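Local coordinates for spore germination protein GerM (Bacillus subtilis subsp. subtilis str. 168, PDB 6GZB), which is of unknown molecular function but affects both sporulation and germination, and carries two GerMN domains in tandem, at residues Tyr57-Lys61 and Pro97-Val103. Sequence-based numbering, arbitrary orientation.
Sequences YLIDK and PNGFRAV
Segment 97-103 enters through a type II beta turn, Pro-97 to Phe-100, whose third position is held by Gly-99 at phi/psi 87/10°; Pro-97 CD lies 4.3 Å from Leu-58 CD1. Gly-99 O then meets Asp-60 CA in a CA-H...O contact of 3.3 Å. Phe-100 (chi1 m) pairs with Asp-60 as an antiparallel non-hydrogen-bonded pair, CA atoms 4.2 Å apart, its ring reaching Leu-58 CB (from CD2, 4.1 Å) and Asp-60 CB (from CE2, 3.5 Å). Arg-101 and Ile-59 form the hydrogen-bonded pair: Arg-101 N to Ile-59 O is 2.8 Å, Ile-59 N to Arg-101 O 3.2 Å. On their shared face the Arg-101 guanidinium lies over Ile-59 CG2, while NH2 salt-bridges Asp-135; a water links NE to Asp-60 O. Beyond Ala-102, Val-103 (chi1 t) sets CG2 4.0 Å from Ile-59 CG1, next to Ile-139 of helix 136-147. The arrangement is a short antiparallel edge strand, added to strand 51-60 opposite strand 65-73, in the first GerMN domain.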
ATOM      1  N   TYR A  57      -2.050   1.171  -8.835  1.00 23.22           N
ATOM      2  CA  TYR A  57      -2.499   0.089  -7.976  1.00 24.29           C
ATOM      3  C   TYR A  57      -3.258  -0.947  -8.797  1.00 26.25           C
ATOM      4  O   TYR A  57      -4.463  -0.832  -9.052  1.00 25.53           O
ATOM      5  CB  TYR A  57      -3.308   0.631  -6.785  1.00 28.98           C
ATOM      6  CG  TYR A  57      -2.398   1.196  -5.707  1.00 26.72           C
ATOM      7  CD1 TYR A  57      -1.788   2.431  -5.875  1.00 28.00           C
ATOM      8  CD2 TYR A  57      -1.966   0.403  -4.657  1.00 21.97           C
ATOM      9  CE1 TYR A  57      -0.867   2.910  -4.955  1.00 24.12           C
ATOM     10  CE2 TYR A  57      -1.046   0.873  -3.738  1.00 25.65           C
ATOM     11  CZ  TYR A  57      -0.485   2.121  -3.901  1.00 22.61           C
ATOM     12  OH  TYR A  57       0.448   2.580  -2.985  1.00 24.99           O
ATOM     13  N   LEU A  58      -2.498  -1.925  -9.276  1.00 25.20           N
ATOM     14  CA  LEU A  58      -3.027  -2.963 -10.143  1.00 25.46           C
ATOM     15  C   LEU A  58      -3.421  -4.177  -9.313  1.00 22.13           C
ATOM     16  O   LEU A  58      -3.235  -4.197  -8.094  1.00 25.35           O
ATOM     17  CB  LEU A  58      -1.967  -3.352 -11.186  1.00 26.00           C
ATOM     18  CG  LEU A  58      -1.428  -2.191 -12.021  1.00 26.26           C
ATOM     19  CD1 LEU A  58      -0.289  -2.657 -12.909  1.00 29.51           C
ATOM     20  CD2 LEU A  58      -2.534  -1.551 -12.851  1.00 32.24           C
ATOM     21  N   ILE A  59      -3.950  -5.199  -9.982  1.00 27.64           N
ATOM     22  CA  ILE A  59      -4.316  -6.434  -9.309  1.00 23.16           C
ATOM     23  C   ILE A  59      -3.363  -7.554  -9.708  1.00 21.40           C
ATOM     24  O   ILE A  59      -3.205  -7.847 -10.882  1.00 30.06           O
ATOM     25  CB  ILE A  59      -5.766  -6.818  -9.638  1.00 28.36           C
ATOM     26  CG1 ILE A  59      -6.715  -5.685  -9.213  1.00 28.63           C
ATOM     27  CG2 ILE A  59      -6.140  -8.114  -8.928  1.00 25.26           C
ATOM     28  CD1 ILE A  59      -8.099  -5.776  -9.806  1.00 25.83           C
ATOM     29  N   ASP A  60      -2.721  -8.176  -8.730  1.00 24.81           N
ATOM     30  CA  ASP A  60      -1.777  -9.250  -9.018  1.00 29.61           C
ATOM     31  C   ASP A  60      -2.489 -10.596  -9.198  1.00 30.21           C
ATOM     32  O   ASP A  60      -3.720 -10.676  -9.139  1.00 26.99           O
ATOM     33  CB  ASP A  60      -0.651  -9.303  -7.966  1.00 22.02           C
ATOM     34  CG  ASP A  60      -0.962 -10.193  -6.776  1.00 28.99           C
ATOM     35  OD1 ASP A  60      -2.135 -10.601  -6.570  1.00 28.07           O
ATOM     36  OD2 ASP A  60      -0.006 -10.420  -5.993  1.00 28.65           O
ATOM     37  N   LYS A  61      -1.724 -11.632  -9.516  1.00 31.25           N
ATOM     38  CA  LYS A  61      -2.323 -12.868 -10.009  1.00 35.74           C
ATOM     39  C   LYS A  61      -3.073 -13.603  -8.917  1.00 34.02           C
ATOM     40  O   LYS A  61      -3.880 -14.483  -9.204  1.00 31.42           O
ATOM     41  CB  LYS A  61      -1.279 -13.786 -10.641  1.00 34.16           C
ATOM     42  CG  LYS A  61      -0.174 -14.231  -9.709  1.00 39.43           C
ATOM     43  CD  LYS A  61       0.670 -15.316 -10.370  1.00 48.61           C
ATOM     44  CE  LYS A  61       2.155 -15.005 -10.310  1.00 49.78           C
ATOM     45  NZ  LYS A  61       2.661 -14.957  -8.913  1.00 58.92           N
ATOM     46  N   PRO A  97       3.130  -5.073 -16.275  1.00 36.61           N
ATOM     47  CA  PRO A  97       4.011  -6.164 -15.888  1.00 29.69           C
ATOM     48  C   PRO A  97       3.318  -7.518 -15.895  1.00 38.22           C
ATOM     49  O   PRO A  97       2.116  -7.620 -15.611  1.00 33.72           O
ATOM     50  CB  PRO A  97       4.439  -5.790 -14.464  1.00 27.90           C
ATOM     51  CG  PRO A  97       4.286  -4.311 -14.408  1.00 33.37           C
ATOM     52  CD  PRO A  97       3.105  -4.001 -15.271  1.00 32.48           C
ATOM     53  N   ASN A  98       4.104  -8.561 -16.119  1.00 34.16           N
ATOM     54  CA  ASN A  98       3.620  -9.927 -16.013  1.00 37.61           C
ATOM     55  C   ASN A  98       3.127 -10.198 -14.590  1.00 32.75           C
ATOM     56  O   ASN A  98       3.781  -9.837 -13.612  1.00 32.87           O
ATOM     57  CB  ASN A  98       4.733 -10.923 -16.373  1.00 38.75           C
ATOM     58  CG  ASN A  98       5.138 -10.859 -17.841  1.00 52.45           C
ATOM     59  OD1 ASN A  98       4.358 -10.468 -18.708  1.00 44.02           O
ATOM     60  ND2 ASN A  98       6.368 -11.264 -18.123  1.00 47.89           N
ATOM     61  N   GLY A  99       2.007 -10.907 -14.488  1.00 29.67           N
ATOM     62  CA  GLY A  99       1.446 -11.296 -13.199  1.00 28.42           C
ATOM     63  C   GLY A  99       0.526 -10.235 -12.611  1.00 26.14           C
ATOM     64  O   GLY A  99       0.147 -10.312 -11.442  1.00 33.22           O
ATOM     65  N   PHE A 100       0.190  -9.232 -13.413  1.00 26.50           N
ATOM     66  CA  PHE A 100      -0.718  -8.170 -12.988  1.00 27.53           C
ATOM     67  C   PHE A 100      -1.756  -7.905 -14.062  1.00 30.35           C
ATOM     68  O   PHE A 100      -1.484  -8.101 -15.246  1.00 29.76           O
ATOM     69  CB  PHE A 100       0.058  -6.874 -12.718  1.00 26.53           C
ATOM     70  CG  PHE A 100       0.957  -6.949 -11.529  1.00 27.57           C
ATOM     71  CD1 PHE A 100       2.245  -7.450 -11.652  1.00 29.84           C
ATOM     72  CD2 PHE A 100       0.503  -6.560 -10.278  1.00 30.54           C
ATOM     73  CE1 PHE A 100       3.071  -7.529 -10.550  1.00 24.11           C
ATOM     74  CE2 PHE A 100       1.316  -6.677  -9.169  1.00 30.29           C
ATOM     75  CZ  PHE A 100       2.605  -7.148  -9.310  1.00 26.39           C
ATOM     76  N   ARG A 101      -2.914  -7.390 -13.652  1.00 28.95           N
ATOM     77  CA  ARG A 101      -3.943  -6.969 -14.598  1.00 31.28           C
ATOM     78  C   ARG A 101      -4.469  -5.579 -14.251  1.00 29.90           C
ATOM     79  O   ARG A 101      -4.337  -5.123 -13.119  1.00 26.32           O
ATOM     80  CB  ARG A 101      -5.104  -7.973 -14.630  1.00 30.73           C
ATOM     81  CG  ARG A 101      -5.876  -8.112 -13.325  1.00 31.05           C
ATOM     82  CD  ARG A 101      -7.029  -9.112 -13.460  1.00 35.13           C
ATOM     83  NE  ARG A 101      -7.581  -9.572 -12.175  1.00 35.70           N
ATOM     84  CZ  ARG A 101      -8.774  -9.218 -11.688  1.00 32.46           C
ATOM     85  NH1 ARG A 101      -9.543  -8.369 -12.344  1.00 34.66           N
ATOM     86  NH2 ARG A 101      -9.189  -9.690 -10.527  1.00 33.11           N
ATOM     87  N   ALA A 102      -5.023  -4.899 -15.254  1.00 28.22           N
ATOM     88  CA  ALA A 102      -5.631  -3.598 -15.068  1.00 24.86           C
ATOM     89  C   ALA A 102      -6.924  -3.728 -14.277  1.00 25.77           C
ATOM     90  O   ALA A 102      -7.351  -4.834 -13.946  1.00 34.84           O
ATOM     91  CB  ALA A 102      -5.882  -2.945 -16.411  1.00 33.89           C
ATOM     92  N   VAL A 103      -7.535  -2.599 -13.947  1.00 30.24           N
ATOM     93  CA  VAL A 103      -8.542  -2.565 -12.882  1.00 29.70           C
ATOM     94  C   VAL A 103      -9.905  -2.080 -13.379  1.00 24.97           C
ATOM     95  O   VAL A 103     -10.938  -2.660 -13.060  1.00 29.19           O
ATOM     96  CB  VAL A 103      -8.085  -1.648 -11.732  1.00 28.05           C
ATOM     97  CG1 VAL A 103      -9.167  -1.542 -10.665  1.00 35.27           C
ATOM     98  CG2 VAL A 103      -6.800  -2.168 -11.120  1.00 29.88           C
TER
HETATM   99  O   HOH W   1      -6.282 -11.761 -10.363  1.00 36.12           O